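PDB 4DZH: amidohydrolase from Xanthomonas campestris pv. campestris, which probably deaminates 5'-methylthioadenosine or a related adenosine, as a zinc-dependent hydrolase of the ATZ/TRZ family. Local coordinates for residues Val64-Ala69 / Leu381-Leu386; Ala124-Leu129 / Arg424-Met429; Phe198-Pro203 / Met223-His228; Leu311-Asp316 / Ser328-Ala333. All blocks are in the same frame, centred on the assembly; numbering follows the deposited sequence.

Contact 1 (Val64-Ala69 / Leu381-Leu386); sequences VSRPDA and LVCVDL
Ala69 pairs with Asp385 as an antiparallel non-hydrogen-bonded pair, their CA atoms 4.3 Å apart. The chain reaches this pairing through a type I turn from Arg66 to Ala69, which follows on from strand 63-66. Beside the pair, Leu386 N gives its hydrogen to Asp68 O at 3.1 Å, and Ala69 CA lies 3.2 Å from Val384 O in a CA-H...O contact. The side chains meet lightly. Ala69 CB faces Cys383 CB at 4.2 Å. Cys383 SG lies anti to its own carbonyl carbon (chi1 -81°), which sets the sulfur against Arg66 CG at 3.9 Å. Arg66 bends at chi2, and its guanidinium lies with one face on Val64 CG1. Its NH1 donates to Ser65 O from above the carbonyl plane, while NE forms a salt bridge to Asp412 of strand 410-415. Asp385 OD1 comes to 4.0 Å from Asp68 CB; its hydrogen bond is with Ser387 OG. The turn is a corner between two sheets: strand 63-66 pairs with strand 16-20, and the following strand 69-80 pairs with 381-385. This layout fits the small beta domain that accompanies the TIM barrel in many amidohydrolases.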
loop_
_atom_site.group_PDB
_atom_site.type_symbol
_atom_site.label_atom_id
_atom_site.label_comp_id
_atom_site.label_asym_id
_atom_site.label_seq_id
_atom_site.Cartn_x
_atom_site.Cartn_y
_atom_site.Cartn_z
ATOM N N VAL A 64 -8.993 -21.789 -20.137
ATOM C CA VAL A 64 -9.356 -20.921 -19.008
ATOM C C VAL A 64 -9.740 -19.562 -19.556
ATOM O O VAL A 64 -8.941 -18.900 -20.222
ATOM C CB VAL A 64 -8.160 -20.784 -18.030
ATOM C CG1 VAL A 64 -8.460 -19.746 -16.927
ATOM C CG2 VAL A 64 -7.813 -22.134 -17.449
ATOM N N SER A 65 -10.972 -19.129 -19.302
ATOM C CA SER A 65 -11.399 -17.876 -19.867
ATOM C C SER A 65 -11.634 -16.877 -18.749
ATOM O O SER A 65 -12.439 -17.128 -17.843
ATOM C CB SER A 65 -12.680 -18.044 -20.676
ATOM O OG SER A 65 -13.781 -18.025 -19.811
ATOM N N ARG A 66 -10.962 -15.737 -18.853
ATOM C CA ARG A 66 -11.062 -14.690 -17.831
ATOM C C ARG A 66 -11.245 -13.388 -18.575
ATOM O O ARG A 66 -10.313 -12.608 -18.719
ATOM C CB ARG A 66 -9.772 -14.655 -17.013
ATOM C CG ARG A 66 -9.532 -15.889 -16.195
ATOM C CD ARG A 66 -10.544 -16.073 -15.064
ATOM N NE ARG A 66 -10.207 -17.257 -14.263
ATOM C CZ ARG A 66 -10.722 -18.480 -14.429
ATOM N NH1 ARG A 66 -11.632 -18.738 -15.385
ATOM N NH2 ARG A 66 -10.343 -19.479 -13.633
ATOM N N PRO A 67 -12.446 -13.164 -19.122
ATOM C CA PRO A 67 -12.621 -12.003 -20.005
ATOM C C PRO A 67 -12.512 -10.645 -19.309
ATOM O O PRO A 67 -12.354 -9.633 -20.003
ATOM C CB PRO A 67 -14.022 -12.219 -20.564
ATOM C CG PRO A 67 -14.697 -13.072 -19.544
ATOM C CD PRO A 67 -13.674 -13.968 -18.991
ATOM N N ASP A 68 -12.561 -10.625 -17.978
ATOM C CA ASP A 68 -12.518 -9.365 -17.212
ATOM C C ASP A 68 -11.127 -9.108 -16.639
ATOM O O ASP A 68 -10.900 -8.093 -15.943
ATOM C CB ASP A 68 -13.534 -9.384 -16.058
ATOM C CG ASP A 68 -14.989 -9.371 -16.542
ATOM O OD1 ASP A 68 -15.292 -8.681 -17.548
ATOM O OD2 ASP A 68 -15.830 -10.042 -15.898
ATOM N N ALA A 69 -10.193 -10.004 -16.933
ATOM C CA ALA A 69 -8.915 -9.999 -16.200
ATOM C C ALA A 69 -7.797 -9.509 -17.085
ATOM O O ALA A 69 -7.872 -9.663 -18.317
ATOM C CB ALA A 69 -8.567 -11.414 -15.697
ATOM N N LEU A 381 2.426 -17.144 -14.850
ATOM C CA LEU A 381 1.402 -16.194 -15.291
ATOM C C LEU A 381 0.416 -15.920 -14.175
ATOM O O LEU A 381 0.160 -16.813 -13.343
ATOM C CB LEU A 381 0.629 -16.775 -16.468
ATOM C CG LEU A 381 1.510 -17.159 -17.657
ATOM C CD1 LEU A 381 0.732 -17.965 -18.668
ATOM C CD2 LEU A 381 2.051 -15.899 -18.276
ATOM N N VAL A 382 -0.142 -14.722 -14.224
ATOM C CA VAL A 382 -1.125 -14.274 -13.228
ATOM C C VAL A 382 -2.301 -13.568 -13.919
ATOM O O VAL A 382 -2.097 -12.702 -14.788
ATOM C CB VAL A 382 -0.435 -13.323 -12.224
ATOM C CG1 VAL A 382 -1.511 -12.740 -11.252
ATOM C CG2 VAL A 382 0.603 -14.093 -11.431
ATOM N N CYS A 383 -3.514 -13.913 -13.474
ATOM C CA CYS A 383 -4.749 -13.214 -13.875
ATOM C C CYS A 383 -5.119 -12.272 -12.736
ATOM O O CYS A 383 -5.249 -12.727 -11.600
ATOM C CB CYS A 383 -5.897 -14.202 -14.089
ATOM S SG CYS A 383 -5.819 -14.985 -15.726
ATOM N N VAL A 384 -5.296 -11.005 -13.072
ATOM C CA VAL A 384 -5.746 -9.992 -12.091
ATOM C C VAL A 384 -7.145 -9.581 -12.536
ATOM O O VAL A 384 -7.281 -9.021 -13.621
ATOM C CB VAL A 384 -4.793 -8.762 -12.086
ATOM C CG1 VAL A 384 -5.205 -7.807 -10.965
ATOM C CG2 VAL A 384 -3.391 -9.216 -11.819
ATOM N N ASP A 385 -8.153 -9.821 -11.690
ATOM C CA ASP A 385 -9.522 -9.337 -11.979
ATOM C C ASP A 385 -9.506 -7.826 -12.003
ATOM O O ASP A 385 -9.096 -7.230 -11.011
ATOM C CB ASP A 385 -10.475 -9.816 -10.895
ATOM C CG ASP A 385 -11.882 -9.290 -11.093
ATOM O OD1 ASP A 385 -12.306 -9.181 -12.270
ATOM O OD2 ASP A 385 -12.532 -8.958 -10.075
ATOM N N LEU A 386 -9.894 -7.188 -13.107
ATOM C CA LEU A 386 -9.963 -5.725 -13.205
ATOM C C LEU A 386 -11.433 -5.206 -13.201
ATOM O O LEU A 386 -11.681 -3.981 -13.260
ATOM C CB LEU A 386 -9.149 -5.169 -14.356
ATOM C CG LEU A 386 -7.637 -5.349 -14.226
ATOM C CD1 LEU A 386 -6.997 -4.769 -15.479
ATOM C CD2 LEU A 386 -7.061 -4.665 -12.958
#

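Contact 2 (Ala124-Leu129 / Arg424-Met429); sequences AIAEML and RELIDM
Leu426 and Met429 reach toward helix 114-130 and meet Ile125, Ala126 and Leu129 there. The contact is apolar, and it divides into methyl packing and thioether packing. In the first, the two branches of Leu426 take separate partners. CD1 sits on Ala126 CB at 3.6 Å, and CD2 lies against Leu129 CB at 3.7 Å. CD2 also comes to 3.8 Å from Leu129 CD1, with the two leucine side chains passing obliquely. In the second group, Met429 is bent at its last torsion (chi3 75°), which brings its terminal methyl to the helix. Met429 CE lies 4.1 Å from Ala126 CB, and Met429 SD is 4.1 Å from Ile125 CG2, the methionine and isoleucine chains crossing at about a right angle. Ala126 thus touches both Leu426 and Met429, and its small side chain lets them come near the helix backbone. Around the contact, Ile125 also packs on Val149 and Tyr150 of helix 143-152, and Leu389 of the second subunit packs on Ala126. With carbon and sulfur alone meeting, the join between this barrel helix and the C-terminal part of the chain depends on shape fit and burial, not on directed bonds.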
loop_
_atom_site.group_PDB
_atom_site.type_symbol
_atom_site.label_atom_id
_atom_site.label_comp_id
_atom_site.label_asym_id
_atom_site.label_seq_id
_atom_site.Cartn_x
_atom_site.Cartn_y
_atom_site.Cartn_z
ATOM N N ALA A 124 4.848 -18.334 3.637
ATOM C CA ALA A 124 5.157 -17.322 2.636
ATOM C C ALA A 124 4.694 -17.710 1.230
ATOM O O ALA A 124 4.149 -16.870 0.481
ATOM C CB ALA A 124 6.653 -17.016 2.632
ATOM N N ILE A 125 4.865 -18.993 0.879
ATOM C CA ILE A 125 4.455 -19.453 -0.439
ATOM C C ILE A 125 2.939 -19.233 -0.631
ATOM O O ILE A 125 2.493 -18.702 -1.651
ATOM C CB ILE A 125 4.834 -20.925 -0.636
ATOM C CG1 ILE A 125 6.345 -21.079 -0.778
ATOM C CG2 ILE A 125 4.044 -21.511 -1.837
ATOM C CD1 ILE A 125 6.799 -22.545 -0.701
ATOM N N ALA A 126 2.138 -19.549 0.390
ATOM C CA ALA A 126 0.698 -19.272 0.306
ATOM C C ALA A 126 0.424 -17.758 0.121
ATOM O O ALA A 126 -0.396 -17.357 -0.716
ATOM C CB ALA A 126 -0.001 -19.830 1.556
ATOM N N GLU A 127 1.081 -16.925 0.934
ATOM C CA GLU A 127 0.874 -15.491 0.835
ATOM C C GLU A 127 1.311 -14.936 -0.520
ATOM O O GLU A 127 0.622 -14.075 -1.115
ATOM C CB GLU A 127 1.592 -14.747 1.975
ATOM C CG GLU A 127 1.365 -13.227 1.869
ATOM C CD GLU A 127 1.918 -12.440 3.026
ATOM O OE1 GLU A 127 2.388 -13.023 4.012
ATOM O OE2 GLU A 127 1.870 -11.192 2.904
ATOM N N MET A 128 2.415 -15.484 -1.038
ATOM C CA MET A 128 2.956 -15.003 -2.309
ATOM C C MET A 128 2.030 -15.379 -3.438
ATOM O O MET A 128 1.662 -14.531 -4.220
ATOM C CB MET A 128 4.365 -15.510 -2.555
ATOM C CG MET A 128 5.351 -14.850 -1.604
ATOM S SD MET A 128 7.067 -15.289 -1.997
ATOM C CE MET A 128 7.037 -17.079 -1.668
ATOM N N LEU A 129 1.578 -16.629 -3.453
ATOM C CA LEU A 129 0.679 -17.081 -4.537
ATOM C C LEU A 129 -0.635 -16.293 -4.544
ATOM O O LEU A 129 -1.111 -15.859 -5.585
ATOM C CB LEU A 129 0.363 -18.578 -4.452
ATOM C CG LEU A 129 1.571 -19.471 -4.707
ATOM C CD1 LEU A 129 1.301 -20.924 -4.316
ATOM C CD2 LEU A 129 1.988 -19.353 -6.191
ATOM N N ARG A 424 -8.930 -17.999 -6.631
ATOM C CA ARG A 424 -8.497 -17.656 -5.272
ATOM C C ARG A 424 -8.265 -18.846 -4.365
ATOM O O ARG A 424 -7.943 -18.654 -3.184
ATOM C CB ARG A 424 -9.495 -16.710 -4.597
ATOM C CG ARG A 424 -9.729 -15.413 -5.335
ATOM C CD ARG A 424 -8.622 -14.378 -5.075
ATOM N NE ARG A 424 -8.337 -14.075 -3.670
ATOM C CZ ARG A 424 -7.119 -13.730 -3.255
ATOM N NH1 ARG A 424 -6.128 -13.642 -4.148
ATOM N NH2 ARG A 424 -6.889 -13.467 -1.968
ATOM N N GLU A 425 -8.448 -20.063 -4.883
ATOM C CA GLU A 425 -8.216 -21.258 -4.064
ATOM C C GLU A 425 -6.789 -21.777 -4.262
ATOM O O GLU A 425 -6.383 -22.029 -5.401
ATOM C CB GLU A 425 -9.263 -22.364 -4.339
ATOM C CG GLU A 425 -9.139 -23.554 -3.339
ATOM C CD GLU A 425 -10.202 -24.652 -3.519
ATOM O OE1 GLU A 425 -11.086 -24.484 -4.390
ATOM O OE2 GLU A 425 -10.137 -25.678 -2.787
ATOM N N LEU A 426 -6.060 -22.028 -3.173
ATOM C CA LEU A 426 -4.722 -22.607 -3.255
ATOM C C LEU A 426 -4.789 -24.120 -3.459
ATOM O O LEU A 426 -5.464 -24.816 -2.713
ATOM C CB LEU A 426 -3.933 -22.317 -1.983
ATOM C CG LEU A 426 -3.321 -20.920 -1.844
ATOM C CD1 LEU A 426 -2.789 -20.840 -0.452
ATOM C CD2 LEU A 426 -2.201 -20.769 -2.901
ATOM N N ILE A 427 -4.050 -24.616 -4.441
ATOM C CA ILE A 427 -3.978 -26.044 -4.756
ATOM C C ILE A 427 -2.943 -26.750 -3.911
ATOM O O ILE A 427 -1.794 -26.297 -3.769
ATOM C CB ILE A 427 -3.625 -26.222 -6.237
ATOM C CG1 ILE A 427 -4.661 -25.513 -7.122
ATOM C CG2 ILE A 427 -3.573 -27.703 -6.611
ATOM C CD1 ILE A 427 -6.126 -25.831 -6.759
ATOM N N ASP A 428 -3.348 -27.858 -3.340
ATOM C CA ASP A 428 -2.473 -28.633 -2.475
ATOM C C ASP A 428 -1.942 -27.832 -1.294
ATOM O O ASP A 428 -0.860 -28.168 -0.769
ATOM C CB ASP A 428 -1.296 -29.241 -3.262
ATOM C CG ASP A 428 -1.746 -30.258 -4.323
ATOM O OD1 ASP A 428 -2.805 -30.932 -4.142
ATOM O OD2 ASP A 428 -1.018 -30.397 -5.334
ATOM N N MET A 429 -2.659 -26.765 -0.888
ATOM C CA MET A 429 -2.345 -26.118 0.359
ATOM C C MET A 429 -3.655 -25.994 1.107
ATOM O O MET A 429 -4.707 -25.838 0.507
ATOM C CB MET A 429 -1.684 -24.733 0.150
ATOM C CG MET A 429 -0.533 -24.777 -0.855
ATOM S SD MET A 429 0.483 -23.294 -0.747
ATOM C CE MET A 429 1.408 -23.567 0.734
#

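Contact 3 (Phe198-Pro203 / Met223-His228); sequences FAPHAP and MPVHLH. With ZN (zinc ion), chain E.
This contact lies at the zinc site of the TIM barrel, where strands 194-200 and 225-229 run side by side in a beta-alpha-beta crossover through helix 208-221. The axes of strands 198-200 and 225-228 approach to 4.7 Å, at 21° from parallel. Two backbone bonds join the segments. Phe198 N donates to Pro224 O, and His226 N donates to Phe198 O at 2.7 Å, nearly straight. Farther on, water 1 links Pro200 O with His228 N. At the start of the pairing, Met223 crosses the Phe198 ring at about a right angle. Its CE lies over one face, 4.0 Å from the ring centroid, and its SD approaches obliquely in a Met-aromatic contact. Pro200 CG touches both Leu227 CD1 and Val225 CG1.

The metal end is polar. His228 NE2 binds the zinc of chain E at 2.2 Å; His79, His81 and Asp316 also bind this zinc. At the other ring nitrogen, His228 ND1 donates to His201 O at 2.8 Å, and that oxygen lies near the imidazole plane. The edge of His228 also faces the ring of His201 in an offset edge-to-face pair, planes at 68°. His201 ND1 bonds to Thr205 OG1. His226 NE2 bonds to His79 ND1, so it is a second-shell partner of another zinc ligand. With the zinc bond at NE2, the His201 carbonyl holds the rotation of the His228 ring. By accepting from ND1, it probably favours the tautomer whose NE2 lone pair is left for the zinc.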
loop_
_atom_site.group_PDB
_atom_site.type_symbol
_atom_site.label_atom_id
_atom_site.label_comp_id
_atom_site.label_asym_id
_atom_site.label_seq_id
_atom_site.Cartn_x
_atom_site.Cartn_y
_atom_site.Cartn_z
ATOM N N PHE A 198 25.207 -17.415 -3.870
ATOM C CA PHE A 198 25.835 -17.094 -2.610
ATOM C C PHE A 198 25.141 -15.895 -2.007
ATOM O O PHE A 198 24.797 -14.951 -2.720
ATOM C CB PHE A 198 27.297 -16.776 -2.828
ATOM C CG PHE A 198 28.165 -18.013 -2.963
ATOM C CD1 PHE A 198 28.567 -18.723 -1.825
ATOM C CD2 PHE A 198 28.551 -18.483 -4.219
ATOM C CE1 PHE A 198 29.353 -19.869 -1.944
ATOM C CE2 PHE A 198 29.335 -19.626 -4.348
ATOM C CZ PHE A 198 29.749 -20.322 -3.221
ATOM N N ALA A 199 24.954 -15.920 -0.692
ATOM C CA ALA A 199 24.343 -14.811 0.016
ATOM C C ALA A 199 25.221 -14.351 1.181
ATOM O O ALA A 199 24.859 -14.536 2.356
ATOM C CB ALA A 199 22.941 -15.192 0.514
ATOM N N PRO A 200 26.360 -13.730 0.873
ATOM C CA PRO A 200 27.057 -13.104 2.000
ATOM C C PRO A 200 26.137 -12.061 2.662
ATOM O O PRO A 200 25.393 -11.323 1.987
ATOM C CB PRO A 200 28.265 -12.452 1.334
ATOM C CG PRO A 200 27.805 -12.135 -0.087
ATOM C CD PRO A 200 26.921 -13.359 -0.430
ATOM N N HIS A 201 26.124 -12.039 3.988
ATOM C CA HIS A 201 25.081 -11.299 4.681
ATOM C C HIS A 201 25.135 -9.778 4.446
ATOM O O HIS A 201 24.151 -9.168 4.000
ATOM C CB HIS A 201 25.042 -11.632 6.173
ATOM C CG HIS A 201 24.133 -10.732 6.945
ATOM N ND1 HIS A 201 24.591 -9.701 7.745
ATOM C CD2 HIS A 201 22.780 -10.665 6.980
ATOM C CE1 HIS A 201 23.557 -9.050 8.252
ATOM N NE2 HIS A 201 22.447 -9.625 7.813
ATOM N N ALA A 202 26.268 -9.162 4.759
ATOM C CA ALA A 202 26.421 -7.712 4.645
ATOM C C ALA A 202 27.933 -7.403 4.683
ATOM O O ALA A 202 28.741 -8.252 5.110
ATOM C CB ALA A 202 25.730 -7.016 5.809
ATOM N N PRO A 203 28.329 -6.211 4.218
ATOM C CA PRO A 203 29.775 -5.903 4.232
ATOM C C PRO A 203 30.352 -5.929 5.649
ATOM O O PRO A 203 31.560 -6.241 5.803
ATOM C CB PRO A 203 29.824 -4.491 3.639
ATOM C CG PRO A 203 28.601 -4.443 2.724
ATOM C CD PRO A 203 27.545 -5.174 3.523
ATOM N N MET A 223 27.444 -18.986 -10.045
ATOM C CA MET A 223 26.359 -18.557 -9.156
ATOM C C MET A 223 26.322 -17.017 -8.999
ATOM O O MET A 223 27.345 -16.343 -8.986
ATOM C CB MET A 223 26.487 -19.240 -7.776
ATOM C CG MET A 223 26.235 -20.745 -7.739
ATOM S SD MET A 223 27.039 -21.453 -6.288
ATOM C CE MET A 223 25.860 -20.899 -5.041
ATOM N N PRO A 224 25.122 -16.433 -8.866
ATOM C CA PRO A 224 25.044 -15.011 -8.511
ATOM C C PRO A 224 25.471 -14.760 -7.058
ATOM O O PRO A 224 25.604 -15.734 -6.299
ATOM C CB PRO A 224 23.546 -14.704 -8.680
ATOM C CG PRO A 224 23.045 -15.762 -9.596
ATOM C CD PRO A 224 23.811 -16.983 -9.239
ATOM N N VAL A 225 25.711 -13.496 -6.703
ATOM C CA VAL A 225 26.072 -13.088 -5.344
ATOM C C VAL A 225 25.001 -12.121 -4.826
ATOM O O VAL A 225 24.849 -11.048 -5.352
ATOM C CB VAL A 225 27.477 -12.416 -5.343
ATOM C CG1 VAL A 225 27.840 -11.940 -3.959
ATOM C CG2 VAL A 225 28.523 -13.397 -5.888
ATOM N N HIS A 226 24.264 -12.513 -3.779
ATOM C CA HIS A 226 23.101 -11.748 -3.272
ATOM C C HIS A 226 23.494 -11.047 -1.966
ATOM O O HIS A 226 23.662 -11.723 -0.946
ATOM C CB HIS A 226 22.005 -12.784 -2.986
ATOM C CG HIS A 226 20.698 -12.225 -2.486
ATOM N ND1 HIS A 226 19.599 -13.044 -2.247
ATOM C CD2 HIS A 226 20.308 -10.976 -2.145
ATOM C CE1 HIS A 226 18.594 -12.310 -1.807
ATOM N NE2 HIS A 226 18.994 -11.050 -1.732
ATOM N N LEU A 227 23.629 -9.715 -1.984
ATOM C CA LEU A 227 24.277 -8.993 -0.883
ATOM C C LEU A 227 23.533 -7.732 -0.451
ATOM O O LEU A 227 23.348 -6.800 -1.253
ATOM C CB LEU A 227 25.688 -8.608 -1.305
ATOM C CG LEU A 227 26.530 -7.730 -0.389
ATOM C CD1 LEU A 227 26.884 -8.515 0.837
ATOM C CD2 LEU A 227 27.836 -7.291 -1.119
ATOM N N HIS A 228 23.135 -7.661 0.819
ATOM C CA HIS A 228 22.700 -6.368 1.370
ATOM C C HIS A 228 23.818 -5.342 1.245
ATOM O O HIS A 228 24.891 -5.542 1.839
ATOM C CB HIS A 228 22.320 -6.466 2.849
ATOM C CG HIS A 228 21.210 -7.424 3.160
ATOM N ND1 HIS A 228 21.435 -8.580 3.870
ATOM C CD2 HIS A 228 19.867 -7.346 2.979
ATOM C CE1 HIS A 228 20.284 -9.196 4.078
ATOM N NE2 HIS A 228 19.315 -8.475 3.548
HETATM ZN ZN ZN E . 17.158 -8.366 3.760
HETATM O O HOH W 1 22.725 -10.674 1.609
HETATM O O HOH W 2 17.355 -6.562 4.655
#

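Contact 4 (Leu311-Asp316 / Ser328-Ala333); sequences LAIGTD and SENRTA. With ZN (zinc ion), chain E; ZN (zinc ion), chain F.
Strand 310-313 of the TIM barrel and the loop that follows carry the metal ligand Asp316, and helix 326-341 packs against them through Ile313 and Glu329. The isoleucine points at the helix. Its CG2 touches Glu329 CG at 3.6 Å, the two side chains sliding past each other in opposite directions, and its CD1 reaches Ala333 CB at 4.0 Å. That same CD1 lies 3.5 Å from Asn330 OD1. Glu329 bends at chi2 (75°), which turns its carboxylate along Gly314 and Thr315. OE2 comes to 3.7 Å from Thr315 CG2, while water 3 donates to OE1 at 2.6 Å and, weakly, to Thr315 O. The buried carboxylate has further partners: OE1 accepts from Glu289 N and OE2 from Asn321 ND2. Glu289 and Asn321 both bind magnesium, so Glu329 lies in the second shell of that site. Thr315 OG1 donates to Asp316 O in the carbonyl plane, on a lone pair, and also bonds with Asn77 ND2. Asp316 turns its carboxylate away from the helix to the two zinc ions. Both its carboxylate oxygens bind the zinc of chain F, OD2 at 2.0 Å, and OD1 also binds the zinc of chain E at 2.4 Å.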
loop_
_atom_site.group_PDB
_atom_site.type_symbol
_atom_site.label_atom_id
_atom_site.label_comp_id
_atom_site.label_asym_id
_atom_site.label_seq_id
_atom_site.Cartn_x
_atom_site.Cartn_y
_atom_site.Cartn_z
ATOM N N LEU A 311 16.984 -2.775 -12.495
ATOM C CA LEU A 311 16.315 -2.532 -11.206
ATOM C C LEU A 311 15.224 -3.574 -10.971
ATOM O O LEU A 311 14.386 -3.826 -11.844
ATOM C CB LEU A 311 15.695 -1.134 -11.156
ATOM C CG LEU A 311 15.147 -0.573 -9.834
ATOM C CD1 LEU A 311 16.265 -0.317 -8.835
ATOM C CD2 LEU A 311 14.340 0.661 -10.024
ATOM N N ALA A 312 15.265 -4.183 -9.782
ATOM C CA ALA A 312 14.206 -5.095 -9.331
ATOM C C ALA A 312 13.582 -4.595 -8.040
ATOM O O ALA A 312 14.042 -3.628 -7.417
ATOM C CB ALA A 312 14.819 -6.475 -9.130
ATOM N N ILE A 313 12.498 -5.274 -7.613
ATOM C CA ILE A 313 11.740 -4.864 -6.448
ATOM C C ILE A 313 11.592 -6.080 -5.537
ATOM O O ILE A 313 11.385 -7.200 -6.008
ATOM C CB ILE A 313 10.352 -4.307 -6.875
ATOM C CG1 ILE A 313 10.533 -3.005 -7.660
ATOM C CG2 ILE A 313 9.438 -4.052 -5.635
ATOM C CD1 ILE A 313 9.263 -2.457 -8.294
ATOM N N GLY A 314 11.773 -5.847 -4.245
ATOM C CA GLY A 314 11.606 -6.903 -3.255
ATOM C C GLY A 314 10.913 -6.347 -2.002
ATOM O O GLY A 314 10.836 -5.120 -1.769
ATOM N N THR A 315 10.436 -7.231 -1.142
ATOM C CA THR A 315 9.672 -6.824 0.037
ATOM C C THR A 315 10.520 -6.826 1.331
ATOM O O THR A 315 10.103 -6.198 2.315
ATOM C CB THR A 315 8.397 -7.709 0.278
ATOM O OG1 THR A 315 8.800 -9.088 0.406
ATOM C CG2 THR A 315 7.358 -7.560 -0.878
ATOM N N ASP A 316 11.632 -7.579 1.354
ATOM C CA ASP A 316 12.355 -7.888 2.595
ATOM C C ASP A 316 11.433 -8.755 3.436
ATOM O O ASP A 316 10.467 -9.340 2.895
ATOM C CB ASP A 316 12.805 -6.579 3.324
ATOM C CG ASP A 316 14.131 -6.717 4.100
ATOM O OD1 ASP A 316 14.918 -7.690 4.002
ATOM O OD2 ASP A 316 14.386 -5.694 4.779
ATOM N N SER A 328 1.510 -3.750 -3.511
ATOM C CA SER A 328 1.826 -2.607 -2.671
ATOM C C SER A 328 3.249 -2.142 -2.831
ATOM O O SER A 328 3.480 -0.943 -2.935
ATOM C CB SER A 328 1.575 -2.921 -1.208
ATOM O OG SER A 328 1.836 -1.773 -0.389
ATOM N N GLU A 329 4.193 -3.081 -2.803
ATOM C CA GLU A 329 5.601 -2.716 -2.934
ATOM C C GLU A 329 5.843 -1.917 -4.243
ATOM O O GLU A 329 6.602 -0.900 -4.249
ATOM C CB GLU A 329 6.470 -3.973 -2.916
ATOM C CG GLU A 329 7.878 -3.599 -2.454
ATOM C CD GLU A 329 7.970 -3.354 -0.988
ATOM O OE1 GLU A 329 8.902 -2.592 -0.584
ATOM O OE2 GLU A 329 7.176 -3.914 -0.210
ATOM N N ASN A 330 5.195 -2.355 -5.328
ATOM C CA ASN A 330 5.327 -1.692 -6.621
ATOM C C ASN A 330 4.782 -0.297 -6.549
ATOM O O ASN A 330 5.420 0.657 -7.026
ATOM C CB ASN A 330 4.559 -2.423 -7.729
ATOM C CG ASN A 330 5.134 -3.804 -8.064
ATOM O OD1 ASN A 330 6.280 -4.129 -7.750
ATOM N ND2 ASN A 330 4.332 -4.602 -8.772
ATOM N N ARG A 331 3.567 -0.137 -5.985
ATOM C CA ARG A 331 2.995 1.200 -5.839
ATOM C C ARG A 331 3.903 2.105 -4.988
ATOM O O ARG A 331 4.145 3.256 -5.359
ATOM C CB ARG A 331 1.609 1.136 -5.221
ATOM C CG ARG A 331 0.994 2.528 -5.065
ATOM C CD ARG A 331 0.597 2.877 -3.601
ATOM N NE ARG A 331 -0.328 1.836 -3.163
ATOM C CZ ARG A 331 -0.031 0.910 -2.245
ATOM N NH1 ARG A 331 -0.898 -0.061 -1.996
ATOM N NH2 ARG A 331 1.136 0.917 -1.570
ATOM N N THR A 332 4.422 1.575 -3.877
ATOM C CA THR A 332 5.290 2.390 -3.018
ATOM C C THR A 332 6.552 2.804 -3.790
ATOM O O THR A 332 6.969 3.990 -3.728
ATOM C CB THR A 332 5.654 1.606 -1.767
ATOM O OG1 THR A 332 4.439 1.265 -1.057
ATOM C CG2 THR A 332 6.497 2.472 -0.850
ATOM N N ALA A 333 7.126 1.858 -4.532
ATOM C CA ALA A 333 8.330 2.138 -5.357
ATOM C C ALA A 333 7.991 3.251 -6.343
ATOM O O ALA A 333 8.753 4.210 -6.503
ATOM C CB ALA A 333 8.815 0.894 -6.102
HETATM ZN ZN ZN E . 17.158 -8.366 3.760
HETATM ZN ZN ZN F . 15.967 -6.177 5.828
HETATM O O HOH W 3 10.470 -3.493 1.322
HETATM O O HOH W 2 17.355 -6.562 4.655
HETATM O O HOH W 4 16.872 -4.526 6.838
#

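In the fold
Contacts 3 and 4 follow one another along the chain, and the pairs of segments in contacts 1 and 2 both span them. Contacts 1 and 2 interleave in sequence, with centres about 17 Å apart. Both bring the C-terminal part of the chain back to earlier elements. Contacts 1, 2 and 3 reach the same mixed sheet, through strands 381-385, 425-426 and 194-200. Contacts 3 and 4 have centres about 19 Å apart and share a parallel sheet, at its outermost strands 225-229 and 310-313. Both bind the zinc of chain E, through His228 and Asp316. Contact 3 lies about 37 Å from contact 1, centre to centre. Contacts 2 and 4 both touch the second subunit. Contacts 1 and 2 lie away from the metal sites.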